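Local coordinates for methanol--corrinoid protein co-methyltransferase (Methanosarcina barkeri, PDB 2I2X), which transfers the methyl group of methanol to the cobalt of a partner corrinoid protein, a zinc-dependent step of methanogenesis from methanol, at residues E16-V21 and K347-L352; M304-C309 and L370-A375; C400-E405 and D424-L429; D360-P365 and A409-L414. All coordinates share one frame; numbering follows the deposited sequence.

Interaction 1: E16-V21 and K347-L352; sequences EMTFGV and KNDKVL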
loop_
_atom_site.group_PDB
_atom_site.type_symbol
_atom_site.label_atom_id
_atom_site.label_comp_id
_atom_site.label_asym_id
_atom_site.label_seq_id
_atom_site.Cartn_x
_atom_site.Cartn_y
_atom_site.Cartn_z
ATOM N N GLU A 16 -23.412 -0.259 -23.416
ATOM C CA GLU A 16 -24.405 -0.424 -22.350
ATOM C C GLU A 16 -23.729 -0.816 -21.034
ATOM O O GLU A 16 -24.340 -0.718 -19.939
ATOM C CB GLU A 16 -25.416 -1.539 -22.710
ATOM C CG GLU A 16 -26.673 -1.096 -23.446
ATOM C CD GLU A 16 -27.588 -2.259 -23.922
ATOM O OE1 GLU A 16 -27.323 -3.467 -23.639
ATOM O OE2 GLU A 16 -28.603 -1.938 -24.607
ATOM N N MET A 17 -22.499 -1.316 -21.142
ATOM C CA MET A 17 -21.737 -1.721 -19.971
ATOM C C MET A 17 -21.146 -0.518 -19.194
ATOM O O MET A 17 -20.667 0.479 -19.776
ATOM C CB MET A 17 -20.640 -2.690 -20.372
ATOM C CG MET A 17 -21.172 -3.996 -21.013
ATOM S SD MET A 17 -19.825 -5.062 -21.552
ATOM C CE MET A 17 -19.470 -5.790 -19.977
ATOM N N THR A 18 -21.200 -0.632 -17.876
ATOM C CA THR A 18 -20.665 0.378 -17.020
ATOM C C THR A 18 -20.249 -0.262 -15.696
ATOM O O THR A 18 -20.533 -1.455 -15.448
ATOM C CB THR A 18 -21.663 1.563 -16.834
ATOM O OG1 THR A 18 -20.934 2.733 -16.472
ATOM C CG2 THR A 18 -22.716 1.282 -15.756
ATOM N N PHE A 19 -19.575 0.527 -14.850
ATOM C CA PHE A 19 -19.181 0.030 -13.540
ATOM C C PHE A 19 -20.300 0.184 -12.482
ATOM O O PHE A 19 -21.175 1.049 -12.623
ATOM C CB PHE A 19 -17.860 0.649 -13.111
ATOM C CG PHE A 19 -17.814 2.176 -13.194
ATOM C CD1 PHE A 19 -16.892 2.804 -14.020
ATOM C CD2 PHE A 19 -18.635 2.961 -12.394
ATOM C CE1 PHE A 19 -16.809 4.218 -14.074
ATOM C CE2 PHE A 19 -18.571 4.341 -12.443
ATOM C CZ PHE A 19 -17.648 4.992 -13.285
ATOM N N GLY A 20 -20.305 -0.682 -11.470
ATOM C CA GLY A 20 -21.296 -0.635 -10.395
ATOM C C GLY A 20 -22.721 -1.011 -10.771
ATOM O O GLY A 20 -23.646 -1.059 -9.915
ATOM N N VAL A 21 -22.931 -1.247 -12.060
ATOM C CA VAL A 21 -24.202 -1.832 -12.444
ATOM C C VAL A 21 -24.088 -3.076 -13.302
ATOM O O VAL A 21 -23.296 -3.176 -14.240
ATOM C CB VAL A 21 -25.314 -0.767 -12.941
ATOM C CG1 VAL A 21 -24.792 0.641 -13.004
ATOM C CG2 VAL A 21 -26.024 -1.199 -14.214
ATOM N N LYS A 347 -24.394 10.885 -13.284
ATOM C CA LYS A 347 -24.577 10.470 -14.682
ATOM C C LYS A 347 -23.299 10.736 -15.490
ATOM O O LYS A 347 -23.369 11.146 -16.648
ATOM C CB LYS A 347 -25.761 11.205 -15.358
ATOM C CG LYS A 347 -27.156 10.583 -15.162
ATOM C CD LYS A 347 -27.676 10.685 -13.756
ATOM C CE LYS A 347 -28.766 9.617 -13.453
ATOM N NZ LYS A 347 -30.074 9.724 -14.240
ATOM N N ASN A 348 -22.141 10.552 -14.873
ATOM C CA ASN A 348 -20.914 10.785 -15.596
ATOM C C ASN A 348 -20.124 9.522 -15.654
ATOM O O ASN A 348 -18.961 9.546 -16.042
ATOM C CB ASN A 348 -20.072 11.911 -14.969
ATOM C CG ASN A 348 -20.648 13.289 -15.228
ATOM O OD1 ASN A 348 -21.114 13.961 -14.305
ATOM N ND2 ASN A 348 -20.598 13.731 -16.483
ATOM N N ASP A 349 -20.750 8.407 -15.277
ATOM C CA ASP A 349 -20.047 7.121 -15.298
ATOM C C ASP A 349 -19.463 6.714 -16.669
ATOM O O ASP A 349 -18.335 6.195 -16.740
ATOM C CB ASP A 349 -20.886 6.012 -14.702
ATOM C CG ASP A 349 -22.204 5.823 -15.423
ATOM O OD1 ASP A 349 -23.099 6.714 -15.351
ATOM O OD2 ASP A 349 -22.340 4.752 -16.055
ATOM N N LYS A 350 -20.181 6.970 -17.756
ATOM C CA LYS A 350 -19.694 6.479 -19.041
ATOM C C LYS A 350 -18.414 7.136 -19.515
ATOM O O LYS A 350 -17.556 6.448 -20.070
ATOM C CB LYS A 350 -20.777 6.496 -20.107
ATOM C CG LYS A 350 -21.774 5.339 -19.922
ATOM C CD LYS A 350 -22.795 5.346 -21.029
ATOM C CE LYS A 350 -23.747 4.189 -20.896
ATOM N NZ LYS A 350 -24.618 4.227 -22.122
ATOM N N VAL A 351 -18.261 8.440 -19.263
ATOM C CA VAL A 351 -17.052 9.148 -19.666
ATOM C C VAL A 351 -15.880 8.687 -18.798
ATOM O O VAL A 351 -14.755 8.558 -19.273
ATOM C CB VAL A 351 -17.205 10.710 -19.603
ATOM C CG1 VAL A 351 -17.504 11.159 -18.206
ATOM C CG2 VAL A 351 -15.920 11.432 -20.074
ATOM N N LEU A 352 -16.151 8.435 -17.523
ATOM C CA LEU A 352 -15.101 8.010 -16.614
ATOM C C LEU A 352 -14.688 6.606 -16.994
ATOM O O LEU A 352 -13.488 6.325 -17.126
ATOM C CB LEU A 352 -15.532 8.130 -15.138
ATOM C CG LEU A 352 -14.492 7.665 -14.102
ATOM C CD1 LEU A 352 -13.183 8.445 -14.259
ATOM C CD2 LEU A 352 -15.034 7.738 -12.689
#
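Asp-349, in the first turn of helix 349-361, illustrates how one short side chain can serve an apolar and a polar neighbour at once. Its CB packs against the far end of the Phe-19 ring, 3.6 Å from CE2, in an oblique approach with ring and carboxylate planes 70° apart. CG takes the crowded position between the backbone N and the carbonyl carbon (chi1 59°), which brings the carboxylate to Thr-18. There OD2 accepts a very short hydrogen bond from Thr-18 OG1, at 2.5 Å, through its anti lone pair. Thr-18 meets the acid crosswise, with OG1 anti to its own backbone N. An alanine in place of Thr-18 would remove the hydroxyl and CG2, and would probably leave this carboxylate oxygen without its partner in the loop. One turn further along the helix, Leu-352 CD2 touches Phe-19 CZ at 3.8 Å, so the ring's tip touches both Asp-349 and Leu-352. Lys-350 reaches back to pair with Asp-15. Phe-19 also packs on Met-340 and Leu-344 of helix 325-345, while Met-17 rests on helix 273-280; the loop preceding strand 21-22 is thereby wedged among three helices, and Leu-352 meets its counterpart in the second subunit.

Interaction 2: M304-C309 and L370-A375; sequences MQCCDC and LAYDNA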
loop_
_atom_site.group_PDB
_atom_site.type_symbol
_atom_site.label_atom_id
_atom_site.label_comp_id
_atom_site.label_asym_id
_atom_site.label_seq_id
_atom_site.Cartn_x
_atom_site.Cartn_y
_atom_site.Cartn_z
ATOM N N MET A 304 -11.184 -1.092 -14.177
ATOM C CA MET A 304 -12.240 -0.509 -13.350
ATOM C C MET A 304 -13.452 -0.226 -14.231
ATOM O O MET A 304 -14.585 -0.051 -13.731
ATOM C CB MET A 304 -11.799 0.819 -12.678
ATOM C CG MET A 304 -10.816 0.716 -11.496
ATOM S SD MET A 304 -10.361 2.247 -10.576
ATOM C CE MET A 304 -9.291 2.918 -11.811
ATOM N N GLN A 305 -13.201 -0.199 -15.539
ATOM C CA GLN A 305 -14.123 0.332 -16.537
ATOM C C GLN A 305 -15.556 -0.172 -16.324
ATOM O O GLN A 305 -16.512 0.551 -16.576
ATOM C CB GLN A 305 -13.616 -0.041 -17.937
ATOM C CG GLN A 305 -13.715 -1.555 -18.229
ATOM C CD GLN A 305 -12.887 -2.028 -19.408
ATOM O OE1 GLN A 305 -12.646 -1.305 -20.371
ATOM N NE2 GLN A 305 -12.472 -3.283 -19.345
ATOM N N CYS A 306 -15.684 -1.431 -15.895
ATOM C CA CYS A 306 -16.970 -2.036 -15.644
ATOM C C CYS A 306 -16.981 -2.920 -14.408
ATOM O O CYS A 306 -17.805 -3.817 -14.324
ATOM C CB CYS A 306 -17.435 -2.853 -16.842
ATOM S SG CYS A 306 -17.561 -1.939 -18.400
ATOM N N CYS A 307 -16.102 -2.690 -13.445
ATOM C CA CYS A 307 -16.110 -3.523 -12.258
ATOM C C CYS A 307 -17.360 -3.280 -11.419
ATOM O O CYS A 307 -17.966 -2.240 -11.514
ATOM C CB CYS A 307 -14.870 -3.271 -11.407
ATOM S SG CYS A 307 -14.820 -1.613 -10.668
ATOM N N ASP A 308 -17.725 -4.249 -10.588
ATOM C CA ASP A 308 -18.768 -4.057 -9.598
ATOM C C ASP A 308 -18.147 -4.001 -8.217
ATOM O O ASP A 308 -18.582 -3.208 -7.359
ATOM C CB ASP A 308 -19.834 -5.143 -9.703
ATOM C CG ASP A 308 -20.516 -5.142 -11.081
ATOM O OD1 ASP A 308 -21.542 -4.426 -11.243
ATOM O OD2 ASP A 308 -20.005 -5.827 -12.012
ATOM N N CYS A 309 -17.124 -4.827 -7.997
ATOM C CA CYS A 309 -16.325 -4.752 -6.766
ATOM C C CYS A 309 -14.865 -4.560 -7.134
ATOM O O CYS A 309 -14.452 -4.901 -8.242
ATOM C CB CYS A 309 -16.555 -5.973 -5.873
ATOM S SG CYS A 309 -18.334 -6.374 -5.745
ATOM N N LEU A 370 -8.623 -6.393 -23.344
ATOM C CA LEU A 370 -9.511 -6.391 -22.201
ATOM C C LEU A 370 -10.369 -5.138 -22.149
ATOM O O LEU A 370 -11.308 -5.063 -21.352
ATOM C CB LEU A 370 -8.690 -6.538 -20.923
ATOM C CG LEU A 370 -8.758 -7.859 -20.146
ATOM C CD1 LEU A 370 -9.328 -8.962 -20.934
ATOM C CD2 LEU A 370 -7.445 -8.214 -19.573
ATOM N N ALA A 371 -10.051 -4.159 -23.003
ATOM C CA ALA A 371 -10.879 -2.947 -23.160
ATOM C C ALA A 371 -12.341 -3.321 -23.502
ATOM O O ALA A 371 -12.581 -4.148 -24.363
ATOM C CB ALA A 371 -10.289 -2.043 -24.210
ATOM N N TYR A 372 -13.302 -2.738 -22.794
ATOM C CA TYR A 372 -14.660 -3.264 -22.766
ATOM C C TYR A 372 -15.266 -3.430 -24.164
ATOM O O TYR A 372 -16.052 -4.354 -24.372
ATOM C CB TYR A 372 -15.576 -2.445 -21.832
ATOM C CG TYR A 372 -15.945 -1.088 -22.397
ATOM C CD1 TYR A 372 -15.118 0.020 -22.190
ATOM C CD2 TYR A 372 -17.109 -0.922 -23.191
ATOM C CE1 TYR A 372 -15.445 1.268 -22.743
ATOM C CE2 TYR A 372 -17.437 0.316 -23.756
ATOM C CZ TYR A 372 -16.606 1.411 -23.529
ATOM O OH TYR A 372 -16.919 2.645 -24.091
ATOM N N ASP A 373 -14.928 -2.576 -25.122
ATOM C CA ASP A 373 -15.427 -2.817 -26.488
ATOM C C ASP A 373 -14.857 -4.094 -27.110
ATOM O O ASP A 373 -15.596 -4.845 -27.760
ATOM C CB ASP A 373 -15.228 -1.630 -27.430
ATOM C CG ASP A 373 -13.791 -1.239 -27.549
ATOM O OD1 ASP A 373 -13.086 -1.406 -26.525
ATOM O OD2 ASP A 373 -13.348 -0.771 -28.638
ATOM N N ASN A 374 -13.557 -4.319 -26.937
ATOM C CA ASN A 374 -12.901 -5.534 -27.405
ATOM C C ASN A 374 -13.313 -6.770 -26.594
ATOM O O ASN A 374 -13.502 -7.866 -27.152
ATOM C CB ASN A 374 -11.385 -5.355 -27.418
ATOM C CG ASN A 374 -10.949 -4.324 -28.437
ATOM O OD1 ASN A 374 -11.524 -4.274 -29.526
ATOM N ND2 ASN A 374 -9.941 -3.478 -28.096
ATOM N N ALA A 375 -13.441 -6.600 -25.287
ATOM C CA ALA A 375 -13.913 -7.687 -24.454
ATOM C C ALA A 375 -15.296 -8.180 -24.951
ATOM O O ALA A 375 -15.546 -9.397 -25.024
ATOM C CB ALA A 375 -13.963 -7.253 -23.005
#
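The amide of Gln-305 makes the tight part of this contact, spending both its oxygen and its nitrogen on the backbone that leads into helix 372-383. Gln-305 OE1 accepts from Tyr-372 N at 2.9 Å, the N-H standing above the carbonyl plane rather than on a lone pair and the bond bent to 141°. Gln-305 NE2 gives a straighter bond to Leu-370 O, also at 2.9 Å, and that oxygen lies close to the plane of the Gln-305 amide. Two bonds from one flat group fix its rotation and satisfy polar atoms in a fully buried setting. The reach comes from an extended chain beyond CG, although CG occupies the crowded position between N and C (chi1 69°). Gln-305 OE1 also sits at the edge of the Tyr-372 ring, in its plane and 3.3 Å from CD1, and the amide and ring planes stand perpendicular.

The looser part belongs to Cys-306. Its SG lies 4.0 Å from Tyr-372 CB and approaches the ring obliquely, 5.2 Å from the centroid, a sulfur-aromatic contact with no hydrogen bond across the segments. The far end of the tyrosine turns to other partners: OH bonds to Asp-354, and the side chain packs on Met-1 of the partner chain, MtaC. Beyond the contact, partly exposed Asp-373 pairs with Arg-361.

Around the contact, Ile-274 of helix 273-280 packs on Gln-305, Cys-306 and Leu-370, and Met-357 of helix 349-361 touches Gln-305. The loop runs on into strand 309-311 of the barrel, so the glutamine ties this approach to the start of helix 372-383.

Interaction 3: C400-E405 and D424-L429; sequences CCNIIE and DAKAAL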
loop_
_atom_site.group_PDB
_atom_site.type_symbol
_atom_site.label_atom_id
_atom_site.label_comp_id
_atom_site.label_asym_id
_atom_site.label_seq_id
_atom_site.Cartn_x
_atom_site.Cartn_y
_atom_site.Cartn_z
ATOM N N CYS A 400 -9.235 -12.904 -30.589
ATOM C CA CYS A 400 -8.232 -12.155 -29.864
ATOM C C CYS A 400 -7.102 -11.738 -30.812
ATOM O O CYS A 400 -6.720 -10.554 -30.847
ATOM C CB CYS A 400 -7.701 -12.979 -28.670
ATOM S SG CYS A 400 -6.251 -12.256 -27.816
ATOM N N CYS A 401 -6.565 -12.707 -31.547
ATOM C CA CYS A 401 -5.529 -12.455 -32.573
ATOM C C CYS A 401 -5.953 -11.380 -33.564
ATOM O O CYS A 401 -5.152 -10.461 -33.870
ATOM C CB CYS A 401 -5.140 -13.732 -33.329
ATOM S SG CYS A 401 -4.320 -14.994 -32.307
ATOM N N ASN A 402 -7.199 -11.474 -34.046
ATOM C CA ASN A 402 -7.752 -10.450 -34.939
ATOM C C ASN A 402 -7.747 -9.076 -34.301
ATOM O O ASN A 402 -7.329 -8.091 -34.923
ATOM C CB ASN A 402 -9.168 -10.807 -35.387
ATOM C CG ASN A 402 -9.204 -12.055 -36.274
ATOM O OD1 ASN A 402 -8.207 -12.407 -36.938
ATOM N ND2 ASN A 402 -10.355 -12.729 -36.285
ATOM N N ILE A 403 -8.194 -9.031 -33.047
ATOM C CA ILE A 403 -8.279 -7.796 -32.307
ATOM C C ILE A 403 -6.921 -7.135 -32.136
ATOM O O ILE A 403 -6.786 -5.956 -32.466
ATOM C CB ILE A 403 -9.007 -7.974 -30.959
ATOM C CG1 ILE A 403 -10.498 -8.183 -31.240
ATOM C CG2 ILE A 403 -8.765 -6.728 -30.061
ATOM C CD1 ILE A 403 -11.247 -8.815 -30.135
ATOM N N ILE A 404 -5.923 -7.895 -31.670
ATOM C CA ILE A 404 -4.561 -7.353 -31.479
ATOM C C ILE A 404 -3.984 -6.882 -32.824
ATOM O O ILE A 404 -3.338 -5.843 -32.898
ATOM C CB ILE A 404 -3.587 -8.381 -30.811
ATOM C CG1 ILE A 404 -4.095 -8.890 -29.459
ATOM C CG2 ILE A 404 -2.150 -7.820 -30.714
ATOM C CD1 ILE A 404 -4.523 -7.789 -28.476
ATOM N N GLU A 405 -4.241 -7.634 -33.886
ATOM C CA GLU A 405 -3.774 -7.274 -35.221
ATOM C C GLU A 405 -4.345 -5.950 -35.683
ATOM O O GLU A 405 -3.612 -5.127 -36.252
ATOM C CB GLU A 405 -4.109 -8.373 -36.257
ATOM C CG GLU A 405 -3.018 -9.381 -36.440
ATOM C CD GLU A 405 -3.438 -10.688 -37.161
ATOM O OE1 GLU A 405 -2.688 -11.676 -37.018
ATOM O OE2 GLU A 405 -4.471 -10.766 -37.858
ATOM N N ASP A 424 2.624 -16.476 -35.326
ATOM C CA ASP A 424 2.831 -17.904 -35.166
ATOM C C ASP A 424 1.640 -18.525 -34.454
ATOM O O ASP A 424 1.147 -19.582 -34.889
ATOM C CB ASP A 424 4.133 -18.196 -34.401
ATOM C CG ASP A 424 5.403 -17.845 -35.210
ATOM O OD1 ASP A 424 5.320 -17.427 -36.397
ATOM O OD2 ASP A 424 6.512 -18.002 -34.647
ATOM N N ALA A 425 1.137 -17.858 -33.407
ATOM C CA ALA A 425 0.016 -18.401 -32.643
ATOM C C ALA A 425 -1.268 -18.407 -33.448
ATOM O O ALA A 425 -2.052 -19.378 -33.375
ATOM C CB ALA A 425 -0.181 -17.691 -31.316
ATOM N N LYS A 426 -1.483 -17.355 -34.235
ATOM C CA LYS A 426 -2.685 -17.310 -35.061
ATOM C C LYS A 426 -2.691 -18.473 -36.083
ATOM O O LYS A 426 -3.706 -19.182 -36.237
ATOM C CB LYS A 426 -2.841 -15.947 -35.744
ATOM C CG LYS A 426 -4.106 -15.795 -36.594
ATOM C CD LYS A 426 -4.167 -14.388 -37.097
ATOM C CE LYS A 426 -4.241 -14.255 -38.608
ATOM N NZ LYS A 426 -5.648 -13.985 -39.005
ATOM N N ALA A 427 -1.544 -18.697 -36.735
ATOM C CA ALA A 427 -1.428 -19.785 -37.716
ATOM C C ALA A 427 -1.648 -21.156 -37.067
ATOM O O ALA A 427 -2.323 -22.005 -37.649
ATOM C CB ALA A 427 -0.089 -19.720 -38.489
ATOM N N ALA A 428 -1.105 -21.356 -35.863
ATOM C CA ALA A 428 -1.298 -22.619 -35.125
ATOM C C ALA A 428 -2.741 -22.838 -34.730
ATOM O O ALA A 428 -3.221 -23.966 -34.775
ATOM C CB ALA A 428 -0.409 -22.691 -33.890
ATOM N N LEU A 429 -3.448 -21.775 -34.349
ATOM C CA LEU A 429 -4.864 -21.900 -34.001
ATOM C C LEU A 429 -5.707 -22.146 -35.237
ATOM O O LEU A 429 -6.726 -22.848 -35.171
ATOM C CB LEU A 429 -5.392 -20.662 -33.278
ATOM C CG LEU A 429 -4.858 -20.352 -31.876
ATOM C CD1 LEU A 429 -4.966 -18.844 -31.631
ATOM C CD2 LEU A 429 -5.617 -21.157 -30.835
#
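Helices 400-405 and 424-429 run nearly antiparallel, their directions 150° apart and their axes 10.4 Å from each other at closest approach. Lys-426 carries most of the interface. Its CG is anti to the backbone N (chi1 -178°), and the start of the chain passes alongside Cys-401, whose SG lies 3.9 Å from Lys-426 CB while its CB packs on the lysine CG and CD. The same sulfur touches Leu-429 CD1 at 4.0 Å, one turn on. Beyond CG the lysine bends at chi3 and chi4 and crosses Glu-405 at about a right angle; Glu-405 OE1 rests 3.1 Å from Lys-426 CD. The charges meet only loosely, Glu-405 OE2 and Lys-426 NZ forming a long salt bridge of 3.6 Å; Asn-402 OD1 lies equally near NZ, and Glu-430 offers it a second, weak ion pair. An alanine at Lys-426 would remove everything beyond CB, and is likely to lose the packing of CG and CD on Cys-401 CB and deprive Glu-405 of a positive partner. Ile-245 of helix 240-259 covers the buried side, touching both Cys-401 and Ala-425. The pair belongs to a helical hairpin, helices 389-409 and 416-430 joined by a short loop, with an apolar inner strip and a charged outer side.

Interaction 4: D360-P365 and A409-L414; sequences DRYRDP and AGKLEL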
loop_
_atom_site.group_PDB
_atom_site.type_symbol
_atom_site.label_atom_id
_atom_site.label_comp_id
_atom_site.label_asym_id
_atom_site.label_seq_id
_atom_site.Cartn_x
_atom_site.Cartn_y
_atom_site.Cartn_z
ATOM N N ASP A 360 -5.172 2.769 -20.443
ATOM C CA ASP A 360 -4.342 1.592 -20.567
ATOM C C ASP A 360 -4.500 0.878 -21.897
ATOM O O ASP A 360 -3.717 -0.016 -22.175
ATOM C CB ASP A 360 -4.654 0.620 -19.426
ATOM C CG ASP A 360 -4.317 1.196 -18.060
ATOM O OD1 ASP A 360 -3.415 2.040 -17.996
ATOM O OD2 ASP A 360 -4.932 0.794 -17.043
ATOM N N ARG A 361 -5.487 1.267 -22.717
ATOM C CA ARG A 361 -5.718 0.606 -23.995
ATOM C C ARG A 361 -4.421 0.341 -24.788
ATOM O O ARG A 361 -4.320 -0.711 -25.462
ATOM C CB ARG A 361 -6.780 1.339 -24.887
ATOM C CG ARG A 361 -6.761 0.861 -26.383
ATOM C CD ARG A 361 -7.784 1.528 -27.346
ATOM N NE ARG A 361 -9.057 1.043 -26.914
ATOM C CZ ARG A 361 -9.945 0.352 -27.607
ATOM N NH1 ARG A 361 -9.787 0.075 -28.892
ATOM N NH2 ARG A 361 -11.041 -0.018 -26.955
ATOM N N TYR A 362 -3.451 1.267 -24.720
ATOM C CA TYR A 362 -2.248 1.145 -25.571
ATOM C C TYR A 362 -0.997 0.678 -24.822
ATOM O O TYR A 362 0.090 0.512 -25.418
ATOM C CB TYR A 362 -1.985 2.434 -26.387
ATOM C CG TYR A 362 -3.122 2.754 -27.355
ATOM C CD1 TYR A 362 -3.341 1.973 -28.505
ATOM C CD2 TYR A 362 -4.010 3.808 -27.096
ATOM C CE1 TYR A 362 -4.404 2.253 -29.379
ATOM C CE2 TYR A 362 -5.073 4.089 -27.953
ATOM C CZ TYR A 362 -5.258 3.323 -29.100
ATOM O OH TYR A 362 -6.314 3.614 -29.938
ATOM N N ARG A 363 -1.165 0.443 -23.526
ATOM C CA ARG A 363 -0.064 0.023 -22.712
ATOM C C ARG A 363 0.523 -1.328 -23.124
ATOM O O ARG A 363 1.734 -1.502 -23.011
ATOM C CB ARG A 363 -0.465 -0.011 -21.241
ATOM C CG ARG A 363 0.681 0.305 -20.240
ATOM C CD ARG A 363 0.095 0.432 -18.823
ATOM N NE ARG A 363 -0.577 1.715 -18.735
ATOM C CZ ARG A 363 0.042 2.879 -18.519
ATOM N NH1 ARG A 363 1.372 2.948 -18.366
ATOM N NH2 ARG A 363 -0.668 3.979 -18.510
ATOM N N ASP A 364 -0.315 -2.270 -23.592
ATOM C CA ASP A 364 0.094 -3.668 -23.805
ATOM C C ASP A 364 -1.029 -4.424 -24.515
ATOM O O ASP A 364 -2.198 -4.078 -24.345
ATOM C CB ASP A 364 0.329 -4.339 -22.462
ATOM C CG ASP A 364 1.192 -5.584 -22.556
ATOM O OD1 ASP A 364 0.607 -6.688 -22.563
ATOM O OD2 ASP A 364 2.448 -5.472 -22.630
ATOM N N PRO A 365 -0.693 -5.465 -25.313
ATOM C CA PRO A 365 -1.802 -6.214 -25.903
ATOM C C PRO A 365 -2.713 -6.862 -24.868
ATOM O O PRO A 365 -3.905 -7.049 -25.133
ATOM C CB PRO A 365 -1.094 -7.266 -26.784
ATOM C CG PRO A 365 0.274 -7.340 -26.280
ATOM C CD PRO A 365 0.617 -5.984 -25.778
ATOM N N ALA A 409 -2.244 -2.444 -36.315
ATOM C CA ALA A 409 -2.292 -1.666 -37.540
ATOM C C ALA A 409 -2.706 -0.223 -37.230
ATOM O O ALA A 409 -2.491 0.675 -38.032
ATOM C CB ALA A 409 -3.276 -2.312 -38.542
ATOM N N GLY A 410 -3.320 -0.017 -36.071
ATOM C CA GLY A 410 -3.627 1.324 -35.578
ATOM C C GLY A 410 -2.483 1.794 -34.721
ATOM O O GLY A 410 -1.330 1.775 -35.155
ATOM N N LYS A 411 -2.783 2.156 -33.475
ATOM C CA LYS A 411 -1.807 2.850 -32.622
ATOM C C LYS A 411 -1.104 1.970 -31.577
ATOM O O LYS A 411 -0.140 2.430 -30.908
ATOM C CB LYS A 411 -2.468 4.048 -31.955
ATOM C CG LYS A 411 -2.737 5.192 -32.904
ATOM C CD LYS A 411 -2.976 6.492 -32.159
ATOM C CE LYS A 411 -4.335 6.566 -31.490
ATOM N NZ LYS A 411 -5.472 5.984 -32.285
ATOM N N LEU A 412 -1.579 0.727 -31.430
ATOM C CA LEU A 412 -0.926 -0.257 -30.557
ATOM C C LEU A 412 0.461 -0.563 -31.126
ATOM O O LEU A 412 0.585 -1.041 -32.252
ATOM C CB LEU A 412 -1.756 -1.555 -30.451
ATOM C CG LEU A 412 -1.243 -2.664 -29.510
ATOM C CD1 LEU A 412 -1.105 -2.182 -28.045
ATOM C CD2 LEU A 412 -2.074 -3.940 -29.581
ATOM N N GLU A 413 1.489 -0.276 -30.338
ATOM C CA GLU A 413 2.863 -0.358 -30.776
ATOM C C GLU A 413 3.487 -1.657 -30.237
ATOM O O GLU A 413 3.905 -1.739 -29.070
ATOM C CB GLU A 413 3.584 0.883 -30.254
ATOM C CG GLU A 413 4.933 1.202 -30.854
ATOM C CD GLU A 413 5.702 2.245 -30.045
ATOM O OE1 GLU A 413 5.453 2.427 -28.824
ATOM O OE2 GLU A 413 6.581 2.905 -30.627
ATOM N N LEU A 414 3.537 -2.684 -31.089
ATOM C CA LEU A 414 4.095 -3.975 -30.700
ATOM C C LEU A 414 5.529 -4.046 -31.155
ATOM O O LEU A 414 5.853 -3.516 -32.214
ATOM C CB LEU A 414 3.321 -5.108 -31.365
ATOM C CG LEU A 414 1.826 -5.268 -31.129
ATOM C CD1 LEU A 414 1.414 -6.612 -31.708
ATOM C CD2 LEU A 414 1.502 -5.175 -29.608
HETATM O O HOH W 1 -5.570 2.452 -32.974
HETATM O O HOH W 2 0.856 1.257 -27.966
#
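The Tyr-362 ring has Arg-361 CG over the centre of one face, 3.8 Å above its plane, while the 409-414 loop meets it obliquely. Lys-411 CB comes within 3.7 Å of Tyr-362 CE1, and the backbone N of Leu-412 lies near CD1. From there the lysine chain bends at chi3 and chi4 toward the phenol, where NZ gives Tyr-362 OH a weak hydrogen bond of 3.4 Å. The stronger partner of both groups is Asp-3 of the MtaC chain, which takes a salt bridge from the lysine and a hydrogen bond with the tyrosine; a carboxylate so placed would be expected to favour the charged lysine.

Two waters fill in the polar contacts. Water 1 accepts from Lys-411 N at 2.8 Å and donates weakly to Tyr-362 OH. Water 2 bridges the backbones, donating to Tyr-362 O at 2.8 Å and accepting from Glu-413 N at 2.9 Å.

Farther along both segments, past the ring, the contact becomes apolar. Leu-412 CD2 lies 4.5 Å from Pro-365 CB, and Leu-414 CD2 rests on Pro-365 CD at 4.0 Å. Ile-404 of helix 389-409 packs on Pro-365, Leu-412 and Leu-414 together, while Thr-241 of helix 240-259 touches the proline and Leu-414. The turn after helix 349-361 is thus joined to the link between helices 389-409 and 416-430, at a border that MtaC covers.

Overall arrangement
Starting at the N terminus, residues 16-21 wait for most of the chain, including the parallel strands of the TIM barrel, before interaction 1 closes on the start of helix 349-361. Interaction 2 opens within that span, at 304-309, and closes beyond it at 370-375, so the two cross; they meet directly where Phe-19 and Gly-20 touch Cys-307. Interaction 4 opens at 360-365, crosses interaction 2, joined to it by the salt bridge of Arg-361 with Asp-373, and closes at 409-414, between helices 389-409 and 416-430. Interaction 3 opens before that, at 400-405, and closes at 424-429, crossing interaction 4 with Ile-404 between them. None nests within another: successive overlaps lead from the barrel to the C-terminal helices.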